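Local coordinates for DnaJ homolog subfamily C member 3 (Mus musculus, PDB 3IEG), which acts as a co-chaperone in the endoplasmic reticulum unfolded protein response, binding misfolded proteins through its TPR region and restraining the eIF-2-alpha kinase GCN2, at residues T271-E276 with P303-A308; C281-E286 with L309-E314. All coordinates share one frame; numbering follows the deposited sequence.

Contact 1. Residues T271-E276 with P303-A308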
loop_
_atom_site.group_PDB
_atom_site.type_symbol
_atom_site.label_atom_id
_atom_site.label_comp_id
_atom_site.label_asym_id
_atom_site.label_seq_id
_atom_site.Cartn_x
_atom_site.Cartn_y
_atom_site.Cartn_z
ATOM N N THR A 271 -17.872 15.798 -2.471
ATOM C CA THR A 271 -18.907 16.789 -2.177
ATOM C C THR A 271 -18.877 17.166 -0.689
ATOM O O THR A 271 -18.872 18.350 -0.364
ATOM C CB THR A 271 -20.358 16.429 -2.675
ATOM O OG1 THR A 271 -21.031 15.596 -1.725
ATOM C CG2 THR A 271 -20.345 15.763 -4.048
ATOM N N VAL A 272 -18.814 16.171 0.196
ATOM C CA VAL A 272 -18.803 16.416 1.653
ATOM C C VAL A 272 -17.648 17.332 2.074
ATOM O O VAL A 272 -17.840 18.281 2.840
ATOM C CB VAL A 272 -18.727 15.097 2.485
ATOM C CG1 VAL A 272 -18.838 15.401 3.959
ATOM C CG2 VAL A 272 -19.830 14.129 2.078
ATOM N N ARG A 273 -16.456 17.043 1.562
ATOM C CA ARG A 273 -15.274 17.815 1.891
ATOM C C ARG A 273 -15.367 19.206 1.279
ATOM O O ARG A 273 -14.980 20.182 1.913
ATOM C CB ARG A 273 -14.012 17.097 1.414
ATOM C CG ARG A 273 -12.836 17.172 2.373
ATOM C CD ARG A 273 -12.946 16.140 3.497
ATOM N NE ARG A 273 -13.781 16.646 4.573
ATOM C CZ ARG A 273 -14.679 15.936 5.240
ATOM N NH1 ARG A 273 -14.888 14.664 4.961
ATOM N NH2 ARG A 273 -15.385 16.518 6.185
ATOM N N SER A 274 -15.898 19.289 0.057
ATOM C CA SER A 274 -16.110 20.574 -0.612
ATOM C C SER A 274 -17.130 21.434 0.120
ATOM O O SER A 274 -16.914 22.632 0.297
ATOM C CB SER A 274 -16.527 20.387 -2.068
ATOM O OG SER A 274 -15.442 19.870 -2.821
ATOM N N LYS A 275 -18.227 20.820 0.552
ATOM C CA LYS A 275 -19.237 21.524 1.323
ATOM C C LYS A 275 -18.652 22.073 2.613
ATOM O O LYS A 275 -18.914 23.223 2.968
ATOM C CB LYS A 275 -20.439 20.627 1.613
ATOM C CG LYS A 275 -21.537 20.675 0.547
ATOM C CD LYS A 275 -22.757 19.863 0.997
ATOM C CE LYS A 275 -23.786 19.696 -0.126
ATOM N NZ LYS A 275 -25.047 19.089 0.400
ATOM N N GLU A 276 -17.835 21.270 3.295
ATOM C CA GLU A 276 -17.172 21.730 4.511
ATOM C C GLU A 276 -16.362 23.017 4.274
ATOM O O GLU A 276 -16.465 23.974 5.037
ATOM C CB GLU A 276 -16.279 20.638 5.099
ATOM C CG GLU A 276 -15.688 21.038 6.445
ATOM C CD GLU A 276 -14.458 20.247 6.841
ATOM O OE1 GLU A 276 -14.550 19.002 6.886
ATOM O OE2 GLU A 276 -13.413 20.872 7.150
ATOM N N PRO A 303 -21.998 14.908 12.274
ATOM C CA PRO A 303 -22.310 15.648 13.507
ATOM C C PRO A 303 -21.091 16.064 14.333
ATOM O O PRO A 303 -21.199 16.974 15.151
ATOM C CB PRO A 303 -23.187 14.666 14.299
ATOM C CG PRO A 303 -22.937 13.321 13.674
ATOM C CD PRO A 303 -22.707 13.616 12.226
ATOM N N ASP A 304 -19.946 15.422 14.112
ATOM C CA ASP A 304 -18.751 15.699 14.919
ATOM C C ASP A 304 -17.672 16.536 14.225
ATOM O O ASP A 304 -16.606 16.753 14.806
ATOM C CB ASP A 304 -18.134 14.394 15.441
ATOM C CG ASP A 304 -19.021 13.686 16.461
ATOM O OD1 ASP A 304 -19.479 14.339 17.433
ATOM O OD2 ASP A 304 -19.253 12.465 16.294
ATOM N N ASN A 305 -17.941 16.995 12.998
ATOM C CA ASN A 305 -16.991 17.824 12.233
ATOM C C ASN A 305 -16.618 19.116 12.965
ATOM O O ASN A 305 -17.391 20.075 12.985
ATOM C CB ASN A 305 -17.536 18.138 10.830
ATOM C CG ASN A 305 -16.506 18.823 9.923
ATOM O OD1 ASN A 305 -15.827 19.771 10.321
ATOM N ND2 ASN A 305 -16.408 18.351 8.691
ATOM N N VAL A 306 -15.425 19.129 13.555
ATOM C CA VAL A 306 -14.961 20.250 14.373
ATOM C C VAL A 306 -14.938 21.581 13.595
ATOM O O VAL A 306 -15.429 22.599 14.097
ATOM C CB VAL A 306 -13.584 19.944 15.029
ATOM C CG1 VAL A 306 -13.106 21.105 15.898
ATOM C CG2 VAL A 306 -13.665 18.674 15.862
ATOM N N ASN A 307 -14.383 21.561 12.378
ATOM C CA ASN A 307 -14.302 22.757 11.519
ATOM C C ASN A 307 -15.668 23.388 11.244
ATOM O O ASN A 307 -15.827 24.612 11.321
ATOM C CB ASN A 307 -13.616 22.435 10.186
ATOM C CG ASN A 307 -12.151 22.066 10.344
ATOM O OD1 ASN A 307 -11.466 22.539 11.249
ATOM N ND2 ASN A 307 -11.661 21.222 9.442
ATOM N N ALA A 308 -16.639 22.536 10.931
ATOM C CA ALA A 308 -18.018 22.952 10.653
ATOM C C ALA A 308 -18.679 23.536 11.896
ATOM O O ALA A 308 -19.427 24.514 11.804
ATOM C CB ALA A 308 -18.839 21.776 10.104
#
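With CG turned anti to the backbone N in both Glu276 (chi1 -174°) and Asn305 (chi1 -172°), a carboxylate on helix 268-284 reaches the amide at the start of helix 306-318. Asn305 ND2 donates to Glu276 OE1 at 2.7 Å, arriving from above the carboxylate plane, and the two flat groups stand nearly perpendicular. From one helical turn back, Arg273 NH2 meets Glu276 OE1 nearly along the C-O axis in a salt bridge, 2.7 Å away, with OE1 in the guanidinium plane. The other oxygen is held as well: Asn307 ND2 approaches Glu276 OE2 on the syn side, but tilted 34° out of the carboxylate plane, at 2.9 Å. Three donors, from helix 268-284 and from the N-cap and first turn of helix 306-318, probably hold the buried carboxylate in one rotation. Glu302 also binds Arg273 NH2 and Asn305 ND2, and Glu269 binds Arg273 NH1, so the guanidinium is shared among several carboxylates.

Asn305 OD1 accepts from Ala308 N at 2.9 Å in a nearly straight hydrogen bond, the donor above the carbonyl plane. This asparagine N-cap ties helix 306-318 to helix 268-284, joining TPR 8 to TPR 9 within the tetratricopeptide repeat fold.

Contact 2. Residues C281-E286 with L309-E314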
loop_
_atom_site.group_PDB
_atom_site.type_symbol
_atom_site.label_atom_id
_atom_site.label_comp_id
_atom_site.label_asym_id
_atom_site.label_seq_id
_atom_site.Cartn_x
_atom_site.Cartn_y
_atom_site.Cartn_z
ATOM N N CYS A 281 -15.886 29.087 3.805
ATOM C CA CYS A 281 -15.896 30.295 2.978
ATOM C C CYS A 281 -16.952 31.311 3.375
ATOM O O CYS A 281 -16.629 32.462 3.637
ATOM C CB CYS A 281 -16.040 29.954 1.504
ATOM S SG CYS A 281 -14.479 29.514 0.792
ATOM N N PHE A 282 -18.205 30.880 3.440
ATOM C CA PHE A 282 -19.284 31.772 3.852
ATOM C C PHE A 282 -19.073 32.343 5.266
ATOM O O PHE A 282 -19.246 33.535 5.482
ATOM C CB PHE A 282 -20.650 31.099 3.684
ATOM C CG PHE A 282 -21.150 31.089 2.253
ATOM C CD1 PHE A 282 -21.500 32.285 1.608
ATOM C CD2 PHE A 282 -21.292 29.898 1.556
ATOM C CE1 PHE A 282 -21.979 32.283 0.276
ATOM C CE2 PHE A 282 -21.772 29.885 0.227
ATOM C CZ PHE A 282 -22.110 31.076 -0.411
ATOM N N SER A 283 -18.655 31.500 6.205
ATOM C CA SER A 283 -18.345 31.949 7.563
ATOM C C SER A 283 -17.328 33.094 7.595
ATOM O O SER A 283 -17.590 34.143 8.171
ATOM C CB SER A 283 -17.857 30.773 8.414
ATOM O OG SER A 283 -17.689 31.149 9.774
ATOM N N LYS A 284 -16.174 32.880 6.970
ATOM C CA LYS A 284 -15.079 33.851 6.976
ATOM C C LYS A 284 -15.358 35.099 6.128
ATOM O O LYS A 284 -14.775 36.159 6.362
ATOM C CB LYS A 284 -13.773 33.190 6.520
ATOM C CG LYS A 284 -13.164 32.204 7.502
ATOM C CD LYS A 284 -12.627 32.882 8.774
ATOM C CE LYS A 284 -11.904 31.861 9.671
ATOM N NZ LYS A 284 -12.054 32.128 11.140
ATOM N N ASP A 285 -16.238 34.965 5.143
ATOM C CA ASP A 285 -16.657 36.093 4.317
ATOM C C ASP A 285 -17.764 36.868 5.038
ATOM O O ASP A 285 -18.425 37.728 4.453
ATOM C CB ASP A 285 -17.156 35.589 2.958
ATOM C CG ASP A 285 -17.070 36.642 1.866
ATOM O OD1 ASP A 285 -16.202 37.545 1.958
ATOM O OD2 ASP A 285 -17.869 36.555 0.902
ATOM N N GLU A 286 -17.941 36.554 6.322
ATOM C CA GLU A 286 -19.012 37.094 7.152
ATOM C C GLU A 286 -20.352 37.180 6.423
ATOM O O GLU A 286 -20.929 38.261 6.288
ATOM C CB GLU A 286 -18.610 38.442 7.741
ATOM C CG GLU A 286 -17.510 38.336 8.781
ATOM C CD GLU A 286 -17.040 39.692 9.291
ATOM O OE1 GLU A 286 -17.294 40.721 8.619
ATOM O OE2 GLU A 286 -16.399 39.719 10.365
ATOM N N LEU A 309 -18.399 22.935 13.050
ATOM C CA LEU A 309 -18.902 23.446 14.318
ATOM C C LEU A 309 -18.367 24.845 14.612
ATOM O O LEU A 309 -19.141 25.754 14.921
ATOM C CB LEU A 309 -18.573 22.486 15.462
ATOM C CG LEU A 309 -19.422 21.212 15.455
ATOM C CD1 LEU A 309 -18.839 20.155 16.381
ATOM C CD2 LEU A 309 -20.882 21.521 15.802
ATOM N N LYS A 310 -17.050 25.011 14.495
ATOM C CA LYS A 310 -16.394 26.294 14.747
ATOM C C LYS A 310 -16.892 27.368 13.793
ATOM O O LYS A 310 -17.146 28.504 14.205
ATOM C CB LYS A 310 -14.870 26.165 14.614
ATOM C CG LYS A 310 -14.168 25.473 15.791
ATOM C CD LYS A 310 -12.782 24.925 15.410
ATOM C CE LYS A 310 -11.807 26.035 15.029
ATOM N NZ LYS A 310 -10.502 25.463 14.613
ATOM N N ASP A 311 -17.031 27.003 12.520
ATOM C CA ASP A 311 -17.440 27.959 11.502
ATOM C C ASP A 311 -18.911 28.348 11.642
ATOM O O ASP A 311 -19.256 29.528 11.470
ATOM C CB ASP A 311 -17.091 27.464 10.093
ATOM C CG ASP A 311 -15.597 27.494 9.822
ATOM O OD1 ASP A 311 -14.890 28.252 10.500
ATOM O OD2 ASP A 311 -15.118 26.762 8.939
ATOM N N ARG A 312 -19.765 27.375 11.972
ATOM C CA ARG A 312 -21.162 27.685 12.286
ATOM C C ARG A 312 -21.246 28.561 13.538
ATOM O O ARG A 312 -21.987 29.546 13.556
ATOM C CB ARG A 312 -22.032 26.436 12.444
ATOM C CG ARG A 312 -23.516 26.784 12.488
ATOM C CD ARG A 312 -24.416 25.595 12.317
ATOM N NE ARG A 312 -24.406 24.771 13.517
ATOM C CZ ARG A 312 -25.141 23.679 13.694
ATOM N NH1 ARG A 312 -25.964 23.250 12.740
ATOM N NH2 ARG A 312 -25.040 23.012 14.834
ATOM N N ALA A 313 -20.477 28.210 14.568
ATOM C CA ALA A 313 -20.361 29.049 15.746
ATOM C C ALA A 313 -20.040 30.483 15.333
ATOM O O ALA A 313 -20.825 31.389 15.588
ATOM C CB ALA A 313 -19.302 28.505 16.693
ATOM N N GLU A 314 -18.907 30.688 14.668
ATOM C CA GLU A 314 -18.538 32.030 14.226
ATOM C C GLU A 314 -19.685 32.757 13.506
ATOM O O GLU A 314 -19.845 33.967 13.657
ATOM C CB GLU A 314 -17.269 32.008 13.371
ATOM C CG GLU A 314 -15.974 32.210 14.167
ATOM C CD GLU A 314 -14.716 32.246 13.279
ATOM O OE1 GLU A 314 -14.732 32.959 12.239
ATOM O OE2 GLU A 314 -13.711 31.566 13.625
#
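The backbone carbonyl of Asp311 receives the shortest polar bond of this contact, from Ser283 OG to Asp311 O at 2.8 Å. The hydroxyl gets there because OG lies anti to the backbone N (chi1 -174°), on a side chain that leaves helix 268-284 toward helix 306-318, and it meets the oxygen well off the C=O axis, tilted 24° from the carbonyl plane. The small side chain is consistent with the close approach here, the CA atoms of Ser283 and Asp311 being 5.7 Å apart, and Ser283 CB packs against Asp311 CB at 3.8 Å. The same hydroxyl oxygen also rests against Glu314 CB, so that Ser283 touches side chains one turn apart on the opposing helix, Asp311 and Glu314.

Beyond this buried point the chemistry becomes ionic. Lys284 bends at chi2 and again near its end, carrying its ammonium group over to the extended Glu314. Lys284 NZ is 3.0 Å from Glu314 OE1, whose syn lone pair it meets, and the accompanying bond to OE2 is weak; this salt bridge lies nearer the surface, at exposed Lys284. Asp311 OD1 is 4.8 Å from Lys284 NZ and could add to the negative field around the ammonium group, though the carboxylate has its own hydrogen bond through OD2 to His280 ND1, a turn earlier on helix 268-284.

Just past Lys284 that helix stops in a Schellman motif, with Glu286 at positive phi as the C-prime residue, and the chain turns into helix 288-301. What results is close packing of helix 268-284 on helix 306-318, joining segments in TPR 8 and TPR 9, a neighbour relation that recurs throughout the tetratricopeptide repeat superhelix.

In the fold
Contacts 1 and 2 both join helix 268-284 to helix 306-318, with centres 12 Å apart, and illustrate how a repeat interface is built from local solutions along one pair of helices. In each, two of the four touching residues are buried and one is exposed. Contact 1, at the beginning of helix 306-318, relies on side-chain amides and a shared carboxylate, and the buried Glu276 takes part in its salt bridge. Contact 2 lies within that helix, where a small hydroxyl meets a backbone carbonyl; its ion pair, Lys284 with Glu314, involves an exposed and a partly exposed residue. They also meet directly, Pro303 O lying 4.1 Å from Leu309 CD1.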